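Side-chain contact in Iron(III) ABC transporter, periplasmic iron-compound-binding protein (Vibrio cholerae, PDB 3TEF), which probably binds iron(III)-catecholate siderophores in the periplasm and delivers them to an ABC transporter for iron uptake: residues A[183-188]-A[271-276]. Sequence-based numbering, arbitrary orientation.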
ATOM      1  N   LYS A 183       6.798   5.826  11.462  1.00 27.89           N
ATOM      2  CA  LYS A 183       8.199   5.918  11.065  1.00 29.15           C
ATOM      3  C   LYS A 183       8.475   7.024  10.047  1.00 30.29           C
ATOM      4  O   LYS A 183       9.574   7.585  10.009  1.00 32.03           O
ATOM      5  CB  LYS A 183       8.702   4.571  10.537  1.00 32.49           C
ATOM      6  CG  LYS A 183       8.589   3.438  11.543  1.00 28.52           C
ATOM      7  CD  LYS A 183       9.408   2.219  11.135  1.00 33.40           C
ATOM      8  CE  LYS A 183       9.229   1.092  12.146  1.00 32.24           C
ATOM      9  NZ  LYS A 183      10.107  -0.075  11.846  1.00 36.73           N
ATOM     10  N   ASP A 184       7.484   7.333   9.224  1.00 27.20           N
ATOM     11  CA  ASP A 184       7.669   8.307   8.149  1.00 30.05           C
ATOM     12  C   ASP A 184       6.930   9.604   8.376  1.00 30.52           C
ATOM     13  O   ASP A 184       7.447  10.659   8.066  1.00 33.29           O
ATOM     14  CB  ASP A 184       7.255   7.712   6.805  1.00 27.38           C
ATOM     15  CG  ASP A 184       8.014   6.450   6.479  1.00 29.20           C
ATOM     16  OD1 ASP A 184       9.245   6.418   6.692  1.00 33.23           O
ATOM     17  OD2 ASP A 184       7.382   5.477   6.025  1.00 31.25           O
ATOM     18  N   PHE A 185       5.717   9.524   8.908  1.00 27.09           N
ATOM     19  CA  PHE A 185       4.889  10.706   9.065  1.00 28.84           C
ATOM     20  C   PHE A 185       5.044  11.342  10.445  1.00 28.13           C
ATOM     21  O   PHE A 185       4.529  12.434  10.695  1.00 34.44           O
ATOM     22  CB  PHE A 185       3.430  10.357   8.779  1.00 27.99           C
ATOM     23  CG  PHE A 185       3.139  10.129   7.319  1.00 27.86           C
ATOM     24  CD1 PHE A 185       3.505  11.069   6.368  1.00 27.13           C
ATOM     25  CD2 PHE A 185       2.512   8.967   6.894  1.00 25.25           C
ATOM     26  CE1 PHE A 185       3.233  10.872   5.023  1.00 29.72           C
ATOM     27  CE2 PHE A 185       2.238   8.756   5.540  1.00 28.63           C
ATOM     28  CZ  PHE A 185       2.590   9.708   4.605  1.00 27.27           C
ATOM     29  N   GLY A 186       5.727  10.633  11.339  1.00 30.43           N
ATOM     30  CA  GLY A 186       6.169  11.208  12.598  1.00 35.68           C
ATOM     31  C   GLY A 186       5.216  11.192  13.778  1.00 38.87           C
ATOM     32  O   GLY A 186       5.444  11.895  14.766  1.00 37.63           O
ATOM     33  N   PHE A 187       4.148  10.405  13.700  1.00 32.70           N
ATOM     34  CA  PHE A 187       3.280  10.233  14.857  1.00 29.66           C
ATOM     35  C   PHE A 187       3.937   9.270  15.835  1.00 30.22           C
ATOM     36  O   PHE A 187       4.777   8.459  15.452  1.00 30.87           O
ATOM     37  CB  PHE A 187       1.927   9.652  14.440  1.00 26.85           C
ATOM     38  CG  PHE A 187       1.026  10.623  13.743  1.00 25.18           C
ATOM     39  CD1 PHE A 187       0.320  11.574  14.457  1.00 29.30           C
ATOM     40  CD2 PHE A 187       0.848  10.555  12.369  1.00 29.21           C
ATOM     41  CE1 PHE A 187      -0.518  12.455  13.817  1.00 30.34           C
ATOM     42  CE2 PHE A 187       0.001  11.436  11.715  1.00 26.42           C
ATOM     43  CZ  PHE A 187      -0.688  12.385  12.438  1.00 30.91           C
ATOM     44  N   SER A 188       3.546   9.348  17.101  1.00 32.61           N
ATOM     45  CA  SER A 188       3.910   8.302  18.048  1.00 32.23           C
ATOM     46  C   SER A 188       2.677   7.425  18.267  1.00 32.97           C
ATOM     47  O   SER A 188       1.552   7.853  18.004  1.00 32.10           O
ATOM     48  CB  SER A 188       4.406   8.904  19.371  1.00 39.15           C
ATOM     49  OG  SER A 188       3.383   9.656  20.001  1.00 39.35           O
ATOM     50  N   GLU A 271       1.159   9.282  -3.042  1.00 22.44           N
ATOM     51  CA  GLU A 271       0.715  10.673  -3.112  1.00 23.39           C
ATOM     52  C   GLU A 271      -0.584  10.906  -2.356  1.00 23.71           C
ATOM     53  O   GLU A 271      -0.745  11.933  -1.680  1.00 24.66           O
ATOM     54  CB  GLU A 271       0.630  11.126  -4.562  1.00 25.43           C
ATOM     55  CG  GLU A 271       2.022  11.233  -5.147  1.00 26.85           C
ATOM     56  CD  GLU A 271       2.027  11.532  -6.618  1.00 35.65           C
ATOM     57  OE1 GLU A 271       1.031  11.220  -7.302  1.00 35.54           O
ATOM     58  OE2 GLU A 271       3.038  12.084  -7.093  1.00 39.56           O
ATOM     59  N   GLN A 272      -1.492   9.935  -2.429  1.00 21.08           N
ATOM     60  CA  GLN A 272      -2.723   9.994  -1.651  1.00 22.16           C
ATOM     61  C   GLN A 272      -2.490   9.868  -0.143  1.00 23.40           C
ATOM     62  O   GLN A 272      -3.156  10.543   0.645  1.00 24.10           O
ATOM     63  CB  GLN A 272      -3.726   8.938  -2.126  1.00 25.06           C
ATOM     64  CG  GLN A 272      -5.086   9.022  -1.448  1.00 23.46           C
ATOM     65  CD  GLN A 272      -5.842  10.281  -1.822  1.00 29.56           C
ATOM     66  OE1 GLN A 272      -6.054  10.551  -3.003  1.00 31.29           O
ATOM     67  NE2 GLN A 272      -6.226  11.069  -0.821  1.00 27.06           N
ATOM     68  N   MET A 273      -1.571   8.987   0.264  1.00 20.90           N
ATOM     69  CA  MET A 273      -1.222   8.893   1.679  1.00 18.24           C
ATOM     70  C   MET A 273      -0.762  10.249   2.199  1.00 24.06           C
ATOM     71  O   MET A 273      -1.155  10.670   3.282  1.00 24.74           O
ATOM     72  CB  MET A 273      -0.119   7.854   1.903  1.00 20.52           C
ATOM     73  CG  MET A 273      -0.547   6.422   1.549  1.00 20.32           C
ATOM     74  SD  MET A 273       0.846   5.291   1.479  1.00 21.93           S
ATOM     75  CE  MET A 273       1.432   5.397   3.175  1.00 23.35           C
ATOM     76  N   VAL A 274       0.110  10.900   1.438  1.00 21.34           N
ATOM     77  CA  VAL A 274       0.578  12.240   1.796  1.00 27.68           C
ATOM     78  C   VAL A 274      -0.594  13.223   1.925  1.00 27.93           C
ATOM     79  O   VAL A 274      -0.707  13.955   2.918  1.00 27.48           O
ATOM     80  CB  VAL A 274       1.599  12.767   0.773  1.00 26.63           C
ATOM     81  CG1 VAL A 274       1.766  14.280   0.914  1.00 29.00           C
ATOM     82  CG2 VAL A 274       2.933  12.062   0.945  1.00 24.01           C
ATOM     83  N   ALA A 275      -1.473  13.224   0.932  1.00 24.49           N
ATOM     84  CA  ALA A 275      -2.648  14.095   0.970  1.00 28.90           C
ATOM     85  C   ALA A 275      -3.497  13.819   2.208  1.00 31.33           C
ATOM     86  O   ALA A 275      -3.980  14.752   2.852  1.00 32.87           O
ATOM     87  CB  ALA A 275      -3.484  13.950  -0.290  1.00 28.76           C
ATOM     88  N   ASP A 276      -3.687  12.544   2.541  1.00 26.51           N
ATOM     89  CA  ASP A 276      -4.490  12.189   3.708  1.00 27.50           C
ATOM     90  C   ASP A 276      -3.862  12.722   4.991  1.00 33.41           C
ATOM     91  O   ASP A 276      -4.565  13.235   5.864  1.00 34.32           O
ATOM     92  CB  ASP A 276      -4.691  10.670   3.835  1.00 25.81           C
ATOM     93  CG  ASP A 276      -5.655  10.102   2.808  1.00 26.97           C
ATOM     94  OD1 ASP A 276      -6.421  10.873   2.180  1.00 28.10           O
ATOM     95  OD2 ASP A 276      -5.660   8.858   2.645  1.00 24.89           O
TER
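The Phe185 ring points its far end at helix 267-279 and meets Met273 and Val274 there. It also stacks with Phe145 of helix 131-154. Its tip atom CZ lies 4.1 Å from Met273 O and 4.2 Å from Val274 N, so it rests on the peptide link between them. Both backbone atoms come at the ring obliquely. One side of the ring end, CE2, touches the methyl CE of Met273 at 4.2 Å. The other side, CE1, touches CG2 of Val274 at 4.3 Å. The two side chains thus flank the ring tip. The Met273 and Phe185 side chains cross at about a right angle. The bend at chi3 (62°) brings the methyl CE toward Phe185 CE2. No hydrogen bond joins the segments, and all three touching residues are buried. Phe185 also touches Ile148, and its O accepts a hydrogen bond from Asn152 ND2. Gly186 has positive phi (86°) and is the first residue to leave helical backbone angles before strand 188-189. The contact joins the loop after helix 180-184 to one turn of helix 267-279, beside the long helix 131-154, which spans the two lobes as in other siderophore-binding proteins of this family.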